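Local structure of putative isomerase (Streptomyces coelicolor A3, 2OQH) at residues Thr6-Trp11 with Ala58-Met63; Leu15-Pro20 with Gly300-Ala305; Phe73-Phe78 with Val102-Ala107; Ala132-Ala137 with Ala152-Arg157; Asp265-Asp270 with Lys281-His286. The protein probably catalyses the dehydration of D-glucarate to 5-dehydro-4-deoxy-D-glucarate, as a member of the enolase superfamily with a TIM-barrel domain. All blocks are in the same frame, centred on the assembly; numbering follows the deposited sequence.

Contact 1: residues Thr6-Trp11 with Ala58-Met63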
# COMPACT_ATOMS: atom_id res chain seq x y z
N THR A 6 -23.83 16.32 -1.74
CA THR A 6 -24.26 17.50 -0.99
C THR A 6 -23.15 18.05 -0.11
O THR A 6 -23.04 19.27 0.07
CB THR A 6 -25.47 17.18 -0.09
OG1 THR A 6 -25.20 16.00 0.68
CG2 THR A 6 -26.72 16.96 -0.93
N ASP A 7 -22.32 17.17 0.43
CA ASP A 7 -21.25 17.61 1.31
C ASP A 7 -19.99 16.76 1.23
O ASP A 7 -20.06 15.55 0.99
CB ASP A 7 -21.74 17.61 2.77
CG ASP A 7 -22.95 18.49 2.98
OD1 ASP A 7 -22.80 19.74 3.02
OD2 ASP A 7 -24.06 17.94 3.08
N VAL A 8 -18.86 17.41 1.47
CA VAL A 8 -17.55 16.77 1.48
C VAL A 8 -16.86 17.29 2.73
O VAL A 8 -16.45 18.46 2.77
CB VAL A 8 -16.69 17.17 0.26
CG1 VAL A 8 -15.36 16.44 0.31
CG2 VAL A 8 -17.42 16.84 -1.04
N ASP A 9 -16.76 16.45 3.75
CA ASP A 9 -16.13 16.86 5.01
C ASP A 9 -14.81 16.13 5.24
O ASP A 9 -14.69 14.94 4.97
CB ASP A 9 -17.10 16.60 6.16
CG ASP A 9 -18.33 17.47 6.07
OD1 ASP A 9 -18.16 18.71 6.14
OD2 ASP A 9 -19.44 16.93 5.93
N VAL A 10 -13.84 16.87 5.77
CA VAL A 10 -12.52 16.30 5.99
C VAL A 10 -12.04 16.43 7.43
O VAL A 10 -12.16 17.50 8.04
CB VAL A 10 -11.48 16.99 5.07
CG1 VAL A 10 -10.19 16.18 5.03
CG2 VAL A 10 -12.06 17.16 3.67
N TRP A 11 -11.50 15.34 7.96
CA TRP A 11 -10.96 15.31 9.32
C TRP A 11 -9.54 14.79 9.24
O TRP A 11 -9.22 13.99 8.38
CB TRP A 11 -11.74 14.34 10.21
CG TRP A 11 -13.16 14.72 10.54
CD1 TRP A 11 -13.59 15.44 11.63
CD2 TRP A 11 -14.34 14.35 9.81
NE1 TRP A 11 -14.97 15.52 11.62
CE2 TRP A 11 -15.45 14.86 10.52
CE3 TRP A 11 -14.56 13.63 8.63
CZ2 TRP A 11 -16.77 14.67 10.08
CZ3 TRP A 11 -15.88 13.44 8.20
CH2 TRP A 11 -16.96 13.96 8.92
N ALA A 58 -5.76 19.84 3.39
CA ALA A 58 -5.91 21.14 2.73
C ALA A 58 -6.26 20.99 1.25
O ALA A 58 -7.08 21.74 0.72
CB ALA A 58 -4.64 21.95 2.89
N ILE A 59 -5.64 20.02 0.59
CA ILE A 59 -5.89 19.79 -0.83
C ILE A 59 -7.32 19.33 -1.06
O ILE A 59 -7.99 19.78 -2.00
CB ILE A 59 -4.92 18.72 -1.39
CG1 ILE A 59 -3.47 19.18 -1.22
CG2 ILE A 59 -5.20 18.48 -2.88
CD1 ILE A 59 -2.45 18.13 -1.62
N VAL A 60 -7.81 18.43 -0.20
CA VAL A 60 -9.17 17.93 -0.34
C VAL A 60 -10.18 19.05 -0.21
O VAL A 60 -11.13 19.14 -0.99
CB VAL A 60 -9.49 16.86 0.70
CG1 VAL A 60 -10.90 16.32 0.47
CG2 VAL A 60 -8.47 15.75 0.63
N ARG A 61 -9.99 19.93 0.77
CA ARG A 61 -10.93 21.02 0.96
C ARG A 61 -10.90 21.98 -0.22
O ARG A 61 -11.92 22.59 -0.54
CB ARG A 61 -10.64 21.75 2.27
CG ARG A 61 -10.97 20.88 3.49
CD ARG A 61 -10.65 21.60 4.78
NE ARG A 61 -10.93 20.77 5.95
CZ ARG A 61 -10.07 20.57 6.94
NH1 ARG A 61 -8.87 21.14 6.90
NH2 ARG A 61 -10.41 19.80 7.97
N ARG A 62 -9.75 22.11 -0.88
CA ARG A 62 -9.68 23.01 -2.04
C ARG A 62 -10.37 22.38 -3.24
O ARG A 62 -10.67 23.06 -4.22
CB ARG A 62 -8.21 23.35 -2.38
CG ARG A 62 -7.58 24.39 -1.43
CD ARG A 62 -6.22 24.89 -1.92
NE ARG A 62 -5.71 26.00 -1.10
CZ ARG A 62 -4.57 26.66 -1.34
NH1 ARG A 62 -3.80 26.32 -2.37
NH2 ARG A 62 -4.20 27.66 -0.54
N MSE A 63 -10.64 21.07 -3.18
CA MSE A 63 -11.30 20.37 -4.28
C MSE A 63 -12.79 20.17 -3.99
O MSE A 63 -13.59 19.97 -4.91
CB MSE A 63 -10.66 18.98 -4.53
CG MSE A 63 -9.21 19.00 -5.02
SE MSE A 63 -8.60 17.21 -5.60
CE MSE A 63 -8.84 16.25 -3.93
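Val10 on strand 6-11 meets Val60 and Arg61 of helix 58-63 in the alpha+beta N-terminal domain of the enolase superfamily, where helices cover an antiparallel three-stranded sheet. The strand and helix segments run roughly antiparallel, at 168°, with their axes 8.7 Å apart. The CB of Arg61 leaves the helix beside the strand rather than at it, and an extended run from CG to NE then carries the group across Val10 at a slant. CG lies 3.9 Å from Val10 CG2, an aliphatic touch that makes use of the methylene part of arginine. Farther out, NE passes 3.9 Å from Val10 CB, and CZ stands 3.9 Å from Val10 O, the atom that NH2 binds. Behind this arm, Val60 CG1 presses on Val10 CG2 at 3.5 Å, while Val8 CG1 makes only a loose touch, 4.5 Å, with Val60 CG1. Beta-branched valines suit both surfaces, being compact and stiff; Val8 and Val60 also reach Val36 on the neighbouring strand. Strand 5-15 is an outer strand of the sheet, and Asp9 and Trp11 supply backbone bonds to strand 31-40. An arginine fits here because its long arm can cross from an exposed helix face to a backbone acceptor. The bond from Arg61 NH2 to Val10 O is 2.9 Å long and bent to 140° at the hydrogen, with the nitrogen standing 51° above the carbonyl plane.

Contact 2: residues Leu15-Pro20 with Gly300-Ala305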
# COMPACT_ATOMS: atom_id res chain seq x y z
N LEU A 15 -4.03 8.18 15.28
CA LEU A 15 -4.41 6.93 15.92
C LEU A 15 -3.17 6.24 16.43
O LEU A 15 -2.10 6.33 15.82
CB LEU A 15 -5.17 6.01 14.96
CG LEU A 15 -6.63 6.40 14.73
CD1 LEU A 15 -6.69 7.63 13.85
CD2 LEU A 15 -7.38 5.26 14.06
N PRO A 16 -3.29 5.54 17.57
CA PRO A 16 -2.16 4.83 18.17
C PRO A 16 -1.78 3.59 17.36
O PRO A 16 -2.61 3.02 16.64
CB PRO A 16 -2.69 4.47 19.55
CG PRO A 16 -4.13 4.15 19.26
CD PRO A 16 -4.52 5.31 18.35
N LEU A 17 -0.52 3.19 17.48
CA LEU A 17 -0.02 2.01 16.80
C LEU A 17 0.69 1.14 17.83
O LEU A 17 1.34 1.65 18.74
CB LEU A 17 0.95 2.39 15.69
CG LEU A 17 0.37 3.16 14.51
CD1 LEU A 17 1.51 3.64 13.63
CD2 LEU A 17 -0.60 2.27 13.74
N VAL A 18 0.56 -0.17 17.67
CA VAL A 18 1.19 -1.12 18.58
C VAL A 18 1.73 -2.31 17.82
O VAL A 18 1.05 -2.86 16.94
CB VAL A 18 0.18 -1.63 19.63
CG1 VAL A 18 0.84 -2.71 20.50
CG2 VAL A 18 -0.29 -0.47 20.50
N ASN A 19 2.95 -2.71 18.16
CA ASN A 19 3.57 -3.86 17.53
C ASN A 19 3.31 -5.09 18.38
O ASN A 19 3.85 -5.23 19.47
CB ASN A 19 5.08 -3.63 17.39
CG ASN A 19 5.80 -4.86 16.84
OD1 ASN A 19 5.29 -5.56 15.97
ND2 ASN A 19 7.00 -5.10 17.35
N PRO A 20 2.46 -6.01 17.89
CA PRO A 20 2.13 -7.22 18.63
C PRO A 20 3.31 -8.17 18.83
O PRO A 20 3.20 -9.18 19.53
CB PRO A 20 1.01 -7.84 17.80
CG PRO A 20 1.38 -7.44 16.41
CD PRO A 20 1.78 -5.99 16.58
N GLY A 300 0.87 2.88 5.53
CA GLY A 300 0.25 3.07 6.84
C GLY A 300 -1.27 3.04 6.87
O GLY A 300 -1.89 3.57 7.79
N GLU A 301 -1.89 2.41 5.88
CA GLU A 301 -3.34 2.33 5.83
C GLU A 301 -3.95 1.72 7.08
O GLU A 301 -3.42 0.76 7.62
CB GLU A 301 -3.81 1.49 4.64
CG GLU A 301 -3.47 2.05 3.28
CD GLU A 301 -2.00 1.95 2.98
OE1 GLU A 301 -1.42 0.87 3.25
OE2 GLU A 301 -1.43 2.93 2.47
N LEU A 302 -5.08 2.29 7.52
CA LEU A 302 -5.79 1.74 8.67
C LEU A 302 -7.00 0.99 8.10
O LEU A 302 -6.98 0.56 6.94
CB LEU A 302 -6.24 2.86 9.62
CG LEU A 302 -5.09 3.63 10.32
CD1 LEU A 302 -5.68 4.77 11.14
CD2 LEU A 302 -4.27 2.69 11.20
N GLY A 303 -8.05 0.83 8.89
CA GLY A 303 -9.22 0.08 8.45
C GLY A 303 -9.92 0.45 7.15
O GLY A 303 -10.15 -0.40 6.29
N ILE A 304 -10.29 1.72 7.01
CA ILE A 304 -10.98 2.14 5.79
C ILE A 304 -10.09 1.95 4.56
O ILE A 304 -10.50 1.33 3.58
CB ILE A 304 -11.42 3.62 5.90
CG1 ILE A 304 -12.39 3.78 7.08
CG2 ILE A 304 -12.11 4.05 4.61
CD1 ILE A 304 -12.79 5.23 7.35
N ALA A 305 -8.87 2.46 4.63
CA ALA A 305 -7.93 2.35 3.52
C ALA A 305 -7.64 0.89 3.18
O ALA A 305 -7.67 0.50 2.00
CB ALA A 305 -6.63 3.07 3.86
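Leu15 and Leu302 meet without any flat group between them: there is no ring face or edge to cover, and the contact is wholly aliphatic. Leu302 CD1 is the central atom. It lies 3.4 Å from Leu15 CD2, tighter than usual for two methyls, and also comes within 4.0 Å of Leu15 CB, so that one methyl rests against both the stem and the tip of its neighbour. Leu302's other methyl, CD2, faces the end of Leu17, whose CD2 is 4.5 Å away and makes a looser second touch. Both Leu15 and Leu302 point their CB toward the partner segment. The pairing joins the two domains of the enolase fold. Residues 15-20 leave strand 5-15 of the N-terminal domain, and Leu302 is the N-cap residue of helix 303-315 in the barrel domain. Leucine suits a buried interface like this, since its forked tip fills space without needing a polar partner. The polar needs of the Leu302 backbone are met by neighbours instead: its N bonds to Glu49 OE2 from the N-terminal domain, and its O bonds to Thr306 OG1 one turn along the helix.

Contact 3: residues Phe73-Phe78 with Val102-Ala107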
# COMPACT_ATOMS: atom_id res chain seq x y z
N PHE A 73 -20.78 8.79 -9.03
CA PHE A 73 -20.51 7.87 -10.12
C PHE A 73 -19.65 8.50 -11.23
O PHE A 73 -19.12 7.78 -12.08
CB PHE A 73 -21.82 7.41 -10.74
CG PHE A 73 -22.55 6.38 -9.93
CD1 PHE A 73 -22.26 5.02 -10.10
CD2 PHE A 73 -23.52 6.75 -9.00
CE1 PHE A 73 -22.94 4.05 -9.35
CE2 PHE A 73 -24.20 5.78 -8.24
CZ PHE A 73 -23.91 4.43 -8.42
N ALA A 74 -19.52 9.82 -11.22
CA ALA A 74 -18.76 10.50 -12.25
C ALA A 74 -17.27 10.64 -11.92
O ALA A 74 -16.73 11.75 -11.88
CB ALA A 74 -19.37 11.88 -12.51
N LEU A 75 -16.61 9.51 -11.69
CA LEU A 75 -15.19 9.50 -11.36
C LEU A 75 -14.28 9.95 -12.50
O LEU A 75 -13.32 10.69 -12.27
CB LEU A 75 -14.76 8.11 -10.86
CG LEU A 75 -15.27 7.75 -9.46
CD1 LEU A 75 -14.83 6.35 -9.08
CD2 LEU A 75 -14.74 8.77 -8.46
N GLU A 76 -14.57 9.51 -13.72
CA GLU A 76 -13.76 9.88 -14.88
C GLU A 76 -13.75 11.40 -14.99
O GLU A 76 -12.70 11.99 -15.20
CB GLU A 76 -14.34 9.27 -16.16
CG GLU A 76 -14.17 7.76 -16.27
CD GLU A 76 -12.83 7.34 -16.88
OE1 GLU A 76 -11.95 8.20 -17.08
OE2 GLU A 76 -12.67 6.14 -17.17
N ALA A 77 -14.91 12.02 -14.84
CA ALA A 77 -15.02 13.48 -14.92
C ALA A 77 -14.24 14.14 -13.80
O ALA A 77 -13.56 15.15 -14.00
CB ALA A 77 -16.48 13.90 -14.87
N PHE A 78 -14.34 13.57 -12.60
CA PHE A 78 -13.64 14.09 -11.44
C PHE A 78 -12.12 14.08 -11.60
O PHE A 78 -11.45 15.10 -11.38
CB PHE A 78 -14.01 13.29 -10.19
CG PHE A 78 -13.15 13.60 -9.00
CD1 PHE A 78 -13.10 14.89 -8.49
CD2 PHE A 78 -12.37 12.61 -8.41
CE1 PHE A 78 -12.27 15.19 -7.39
CE2 PHE A 78 -11.55 12.90 -7.32
CZ PHE A 78 -11.50 14.19 -6.81
N VAL A 102 -12.00 6.92 -3.17
CA VAL A 102 -12.48 5.82 -2.34
C VAL A 102 -13.86 6.11 -1.75
O VAL A 102 -14.74 5.26 -1.76
CB VAL A 102 -11.49 5.51 -1.20
CG1 VAL A 102 -12.04 4.42 -0.29
CG2 VAL A 102 -10.15 5.08 -1.79
N ALA A 103 -14.04 7.32 -1.24
CA ALA A 103 -15.33 7.70 -0.66
C ALA A 103 -16.44 7.57 -1.69
O ALA A 103 -17.53 7.12 -1.36
CB ALA A 103 -15.27 9.13 -0.12
N CYS A 104 -16.16 7.94 -2.93
CA CYS A 104 -17.17 7.83 -3.99
C CYS A 104 -17.50 6.36 -4.30
O CYS A 104 -18.66 6.02 -4.53
CB CYS A 104 -16.70 8.55 -5.26
SG CYS A 104 -16.70 10.34 -5.14
N TRP A 105 -16.49 5.50 -4.31
CA TRP A 105 -16.72 4.08 -4.56
C TRP A 105 -17.57 3.50 -3.44
O TRP A 105 -18.47 2.70 -3.68
CB TRP A 105 -15.39 3.33 -4.64
CG TRP A 105 -14.76 3.35 -6.01
CD1 TRP A 105 -13.77 4.17 -6.45
CD2 TRP A 105 -15.09 2.49 -7.11
NE1 TRP A 105 -13.45 3.89 -7.76
CE2 TRP A 105 -14.25 2.86 -8.19
CE3 TRP A 105 -16.02 1.45 -7.29
CZ2 TRP A 105 -14.31 2.22 -9.43
CZ3 TRP A 105 -16.08 0.82 -8.53
CH2 TRP A 105 -15.23 1.21 -9.59
N ASP A 106 -17.26 3.89 -2.21
CA ASP A 106 -18.01 3.42 -1.05
C ASP A 106 -19.47 3.85 -1.22
O ASP A 106 -20.38 3.04 -1.03
CB ASP A 106 -17.39 4.01 0.22
CG ASP A 106 -18.01 3.45 1.49
OD1 ASP A 106 -18.30 2.23 1.55
OD2 ASP A 106 -18.17 4.24 2.45
N ALA A 107 -19.68 5.11 -1.59
CA ALA A 107 -21.03 5.64 -1.80
C ALA A 107 -21.74 4.90 -2.95
O ALA A 107 -22.94 4.65 -2.88
CB ALA A 107 -20.96 7.13 -2.10
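Leu75 drives its forked end between Cys104 and Trp105, with the leucine and indole side chains crossing at about a right angle. The two methyls divide the work. CD2 rests on Cys104, 3.8 Å from CB and 4.2 Å from SG, while CD1 goes to the five-membered part of the Trp105 ring system. That methyl approaches obliquely, 3.6 Å from both CD1 and CE2 of Trp105; the 3.1 Å read between it and Trp105 NE1 is so short that its exact value is doubtful. Trp105 starts out pointing its CB away from the leucine, yet chi1 of -86° swings the wide ring back across the helix surface to meet it. The indole also touches Val116, Leu119 and Leu120. Thus the first turn of helix 75-81 is anchored on the long helix 85-112, within the helical part of the enolase-type N-terminal domain. Ala74 is the N-cap residue and the centre of an inverse gamma turn, a small residue at a tight bend. Cysteine offers a slim, weakly polar surface on the covered side, and tryptophan a broad one on a partly exposed part of the helix. With no hydrogen bond across the segments, adhesion here should rest mainly on shape and dispersion.

Contact 4: residues Ala132-Ala137 with Ala152-Arg157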
# COMPACT_ATOMS: atom_id res chain seq x y z
N ALA A 132 5.22 -9.65 6.77
CA ALA A 132 5.76 -9.21 8.05
C ALA A 132 7.02 -8.39 7.79
O ALA A 132 7.94 -8.86 7.13
CB ALA A 132 6.10 -10.43 8.91
N LEU A 133 7.07 -7.18 8.32
CA LEU A 133 8.25 -6.33 8.14
C LEU A 133 9.19 -6.41 9.32
O LEU A 133 8.77 -6.28 10.47
CB LEU A 133 7.85 -4.86 7.94
CG LEU A 133 9.02 -3.86 7.96
CD1 LEU A 133 9.87 -4.02 6.70
CD2 LEU A 133 8.49 -2.44 8.05
N ILE A 134 10.47 -6.62 9.05
CA ILE A 134 11.45 -6.64 10.13
C ILE A 134 12.50 -5.56 9.86
O ILE A 134 12.98 -5.42 8.73
CB ILE A 134 12.15 -8.01 10.27
CG1 ILE A 134 12.84 -8.40 8.97
CG2 ILE A 134 11.15 -9.07 10.69
CD1 ILE A 134 13.67 -9.68 9.10
N THR A 135 12.84 -4.80 10.89
CA THR A 135 13.84 -3.75 10.75
C THR A 135 14.90 -3.98 11.82
O THR A 135 14.67 -4.74 12.77
CB THR A 135 13.23 -2.35 10.98
OG1 THR A 135 13.05 -2.13 12.38
CG2 THR A 135 11.88 -2.22 10.29
N ARG A 136 16.05 -3.33 11.68
CA ARG A 136 17.11 -3.49 12.66
C ARG A 136 16.63 -2.99 14.01
O ARG A 136 17.18 -3.36 15.06
CB ARG A 136 18.36 -2.71 12.22
CG ARG A 136 18.97 -3.25 10.95
CD ARG A 136 20.30 -2.60 10.64
NE ARG A 136 20.91 -3.20 9.46
CZ ARG A 136 22.20 -3.09 9.14
NH1 ARG A 136 23.02 -2.39 9.91
NH2 ARG A 136 22.66 -3.68 8.05
N ALA A 137 15.60 -2.15 14.00
CA ALA A 137 15.05 -1.61 15.23
C ALA A 137 14.44 -2.71 16.08
O ALA A 137 14.00 -2.44 17.20
CB ALA A 137 14.00 -0.55 14.92
N ALA A 152 17.36 -13.08 12.72
CA ALA A 152 16.86 -14.39 12.31
C ALA A 152 15.93 -14.96 13.38
O ALA A 152 14.88 -15.52 13.07
CB ALA A 152 18.02 -15.33 12.06
N GLU A 153 16.33 -14.83 14.65
CA GLU A 153 15.51 -15.31 15.76
C GLU A 153 14.19 -14.55 15.78
O GLU A 153 13.12 -15.14 15.92
CB GLU A 153 16.23 -15.10 17.09
CG GLU A 153 17.15 -16.24 17.48
CD GLU A 153 18.05 -15.88 18.64
OE1 GLU A 153 17.55 -15.33 19.65
OE2 GLU A 153 19.27 -16.14 18.54
N HIS A 154 14.27 -13.23 15.63
CA HIS A 154 13.06 -12.40 15.63
C HIS A 154 12.17 -12.78 14.46
O HIS A 154 10.95 -12.84 14.59
CB HIS A 154 13.42 -10.92 15.52
CG HIS A 154 12.23 -10.02 15.55
ND1 HIS A 154 11.42 -9.90 16.66
CD2 HIS A 154 11.69 -9.22 14.61
CE1 HIS A 154 10.44 -9.06 16.40
NE2 HIS A 154 10.58 -8.63 15.15
N ALA A 155 12.79 -13.02 13.30
CA ALA A 155 12.06 -13.39 12.10
C ALA A 155 11.28 -14.67 12.36
O ALA A 155 10.08 -14.75 12.09
CB ALA A 155 13.03 -13.58 10.93
N VAL A 156 11.96 -15.68 12.90
CA VAL A 156 11.31 -16.94 13.19
C VAL A 156 10.12 -16.77 14.14
O VAL A 156 9.09 -17.42 13.97
CB VAL A 156 12.31 -17.95 13.79
CG1 VAL A 156 11.58 -19.22 14.21
CG2 VAL A 156 13.38 -18.28 12.76
N ARG A 157 10.27 -15.89 15.13
CA ARG A 157 9.22 -15.62 16.12
C ARG A 157 7.99 -15.01 15.45
O ARG A 157 6.87 -15.47 15.67
CB ARG A 157 9.72 -14.64 17.19
CG ARG A 157 10.79 -15.18 18.12
CD ARG A 157 10.26 -16.30 19.03
NE ARG A 157 11.05 -17.53 18.88
CZ ARG A 157 10.77 -18.68 19.49
NH1 ARG A 157 9.72 -18.77 20.31
NH2 ARG A 157 11.54 -19.75 19.28
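Ile134, whose backbone is hydrogen-bonded to both Lys168 and Lys170 of strand 166-170, turns its side chain to His154 and Ala155 on the helix behind. The strand main chain is thereby fixed by its parallel neighbour, and the apolar branches are left to make the helix contact. CG2 of Ile134 lies 4.0 Å from His154 CD2, approaching the imidazole obliquely through a ring carbon rather than a nitrogen. The two side chains pass in opposing directions. His154 reaches the strand because its CG stands anti to the backbone N (chi1 -178°). The second branch of Ile134 ends in CD1, 4.4 Å from Ala155 CB. Its CG1 lies between the N and C branches of the main chain (chi1 57°), which directs the longer arm to the alanine. Strand 127-134, helix 147-162 and strand 166-170 form a beta-alpha-beta unit of the TIM barrel, and the contact lies between sheet and helix. Isoleucine, branched at CB and long in one arm, can touch two successive helix residues; alanine lets the helix come close, with the CA atoms of Ile134 and Ala155 7.1 Å apart. Ala155 also touches Val185 of helix 175-188, the next helix along. Just past the strand, Ala137 N makes a weak bond to Thr135 OG1, 3.0 Å long, as the chain enters a 3-10 turn.

Contact 5: residues Asp265-Asp270 with Lys281-His286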
# COMPACT_ATOMS: atom_id res chain seq x y z
N ASP A 265 10.71 -5.74 -12.87
CA ASP A 265 10.06 -7.03 -13.11
C ASP A 265 8.74 -7.11 -12.34
O ASP A 265 7.84 -7.88 -12.70
CB ASP A 265 10.95 -8.18 -12.65
CG ASP A 265 12.30 -8.18 -13.33
OD1 ASP A 265 12.34 -8.34 -14.58
OD2 ASP A 265 13.33 -8.01 -12.63
N VAL A 266 8.64 -6.33 -11.28
CA VAL A 266 7.45 -6.32 -10.44
C VAL A 266 7.14 -4.89 -10.01
O VAL A 266 8.03 -4.15 -9.61
CB VAL A 266 7.68 -7.17 -9.15
CG1 VAL A 266 6.42 -7.16 -8.29
CG2 VAL A 266 8.07 -8.59 -9.53
N ILE A 267 5.87 -4.51 -10.11
CA ILE A 267 5.47 -3.17 -9.70
C ILE A 267 4.50 -3.21 -8.53
O ILE A 267 3.63 -4.07 -8.47
CB ILE A 267 4.79 -2.39 -10.85
CG1 ILE A 267 5.77 -2.22 -12.01
CG2 ILE A 267 4.33 -1.03 -10.35
CD1 ILE A 267 5.20 -1.46 -13.19
N HIS A 268 4.66 -2.28 -7.59
CA HIS A 268 3.79 -2.18 -6.43
C HIS A 268 2.64 -1.22 -6.70
O HIS A 268 2.87 -0.06 -7.03
CB HIS A 268 4.57 -1.65 -5.21
CG HIS A 268 5.06 -2.71 -4.28
ND1 HIS A 268 4.22 -3.60 -3.65
CD2 HIS A 268 6.31 -3.00 -3.85
CE1 HIS A 268 4.93 -4.39 -2.87
NE2 HIS A 268 6.20 -4.05 -2.97
N GLY A 269 1.41 -1.70 -6.58
CA GLY A 269 0.27 -0.81 -6.76
C GLY A 269 0.03 -0.16 -5.41
O GLY A 269 0.64 -0.56 -4.43
N ASP A 270 -0.84 0.85 -5.37
CA ASP A 270 -1.17 1.55 -4.14
C ASP A 270 -2.16 2.65 -4.52
O ASP A 270 -1.81 3.64 -5.15
CB ASP A 270 0.08 2.18 -3.51
CG ASP A 270 -0.23 2.96 -2.24
OD1 ASP A 270 -1.43 3.09 -1.88
OD2 ASP A 270 0.72 3.45 -1.59
N LYS A 281 -6.66 -0.71 -10.82
CA LYS A 281 -7.15 -1.82 -11.63
C LYS A 281 -6.49 -1.69 -13.00
O LYS A 281 -6.14 -2.68 -13.64
CB LYS A 281 -8.67 -1.76 -11.80
CG LYS A 281 -9.47 -1.96 -10.52
CD LYS A 281 -9.41 -3.40 -10.06
CE LYS A 281 -10.16 -4.32 -11.01
NZ LYS A 281 -10.25 -5.70 -10.46
N ALA A 282 -6.32 -0.45 -13.45
CA ALA A 282 -5.69 -0.18 -14.74
C ALA A 282 -4.25 -0.69 -14.71
O ALA A 282 -3.79 -1.38 -15.62
CB ALA A 282 -5.71 1.31 -15.03
N LEU A 283 -3.54 -0.35 -13.64
CA LEU A 283 -2.15 -0.77 -13.47
C LEU A 283 -2.03 -2.29 -13.51
O LEU A 283 -1.07 -2.84 -14.07
CB LEU A 283 -1.59 -0.22 -12.16
CG LEU A 283 -0.13 -0.53 -11.82
CD1 LEU A 283 0.77 -0.25 -13.02
CD2 LEU A 283 0.29 0.33 -10.62
N ALA A 284 -3.01 -2.98 -12.92
CA ALA A 284 -3.00 -4.44 -12.91
C ALA A 284 -3.05 -4.94 -14.35
O ALA A 284 -2.35 -5.88 -14.73
CB ALA A 284 -4.19 -4.97 -12.12
N ALA A 285 -3.88 -4.29 -15.16
CA ALA A 285 -4.00 -4.66 -16.56
C ALA A 285 -2.64 -4.46 -17.25
O ALA A 285 -2.16 -5.34 -17.97
CB ALA A 285 -5.07 -3.81 -17.25
N HIS A 286 -2.02 -3.30 -17.01
CA HIS A 286 -0.72 -2.99 -17.59
C HIS A 286 0.32 -4.05 -17.23
O HIS A 286 1.12 -4.46 -18.07
CB HIS A 286 -0.22 -1.62 -17.10
CG HIS A 286 -0.83 -0.45 -17.82
ND1 HIS A 286 -2.18 -0.19 -17.80
CD2 HIS A 286 -0.26 0.56 -18.52
CE1 HIS A 286 -2.42 0.93 -18.46
NE2 HIS A 286 -1.27 1.40 -18.91
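Leu283 turns CG anti to its own main-chain nitrogen (chi1 -179°), and chi2 of 47° then sends CD2 to Gly269 and Ile267 on the strand. This single methyl makes all the close contact. It lies 4.0 Å from Gly269 CA, 4.3 Å from Ile267 CG2 and 4.4 Å from His268 O. Glycine suits this place because it presents bare backbone, so the leucine tip can settle directly on the strand; the CA atoms of Gly269 and Leu283 are 7.1 Å apart. Ile267 adds an apolar side wall and also packs on Leu292 and Phe255. Strand 266-269 and helix 277-289 belong to the TIM barrel, where strands are backed by helices running the opposite way; here the two segment axes are 9.3 Å apart at 172°. Leu283 also touches Met294 on the adjoining strand 293-296, so it sits over the seam between two barrel strands. On a side of the helix facing helix 252-260, His286 bends back to its own helix: ND1 donates to Ala282 O over 3.0 Å, from above the carbonyl plane. That oxygen also accepts the backbone N-H of His286, while the imidazole meets Phe255 edge to face.

Overall arrangement
Contacts 1 and 3 lie 14 Å apart, centre to centre, in the N-terminal domain. Contacts 4 and 5 belong to the barrel, 28 Å apart between centres, on the same curled sheet. Contact 2 ties the domains together: its segment 15-20 follows soon after 6-11, and its centre is 19 Å from that of contact 4 and 24 Å from that of contact 5, near at the closest atoms (about 5 and 4 Å) but not touching. In this superfamily the active site lies at the domain interface, over the carboxyl ends of the barrel strands. Contact 2 probably lies near that region, as does the strand end of contact 5, whereas contacts 1 and 4 lie on opposite sides of the chain's centre.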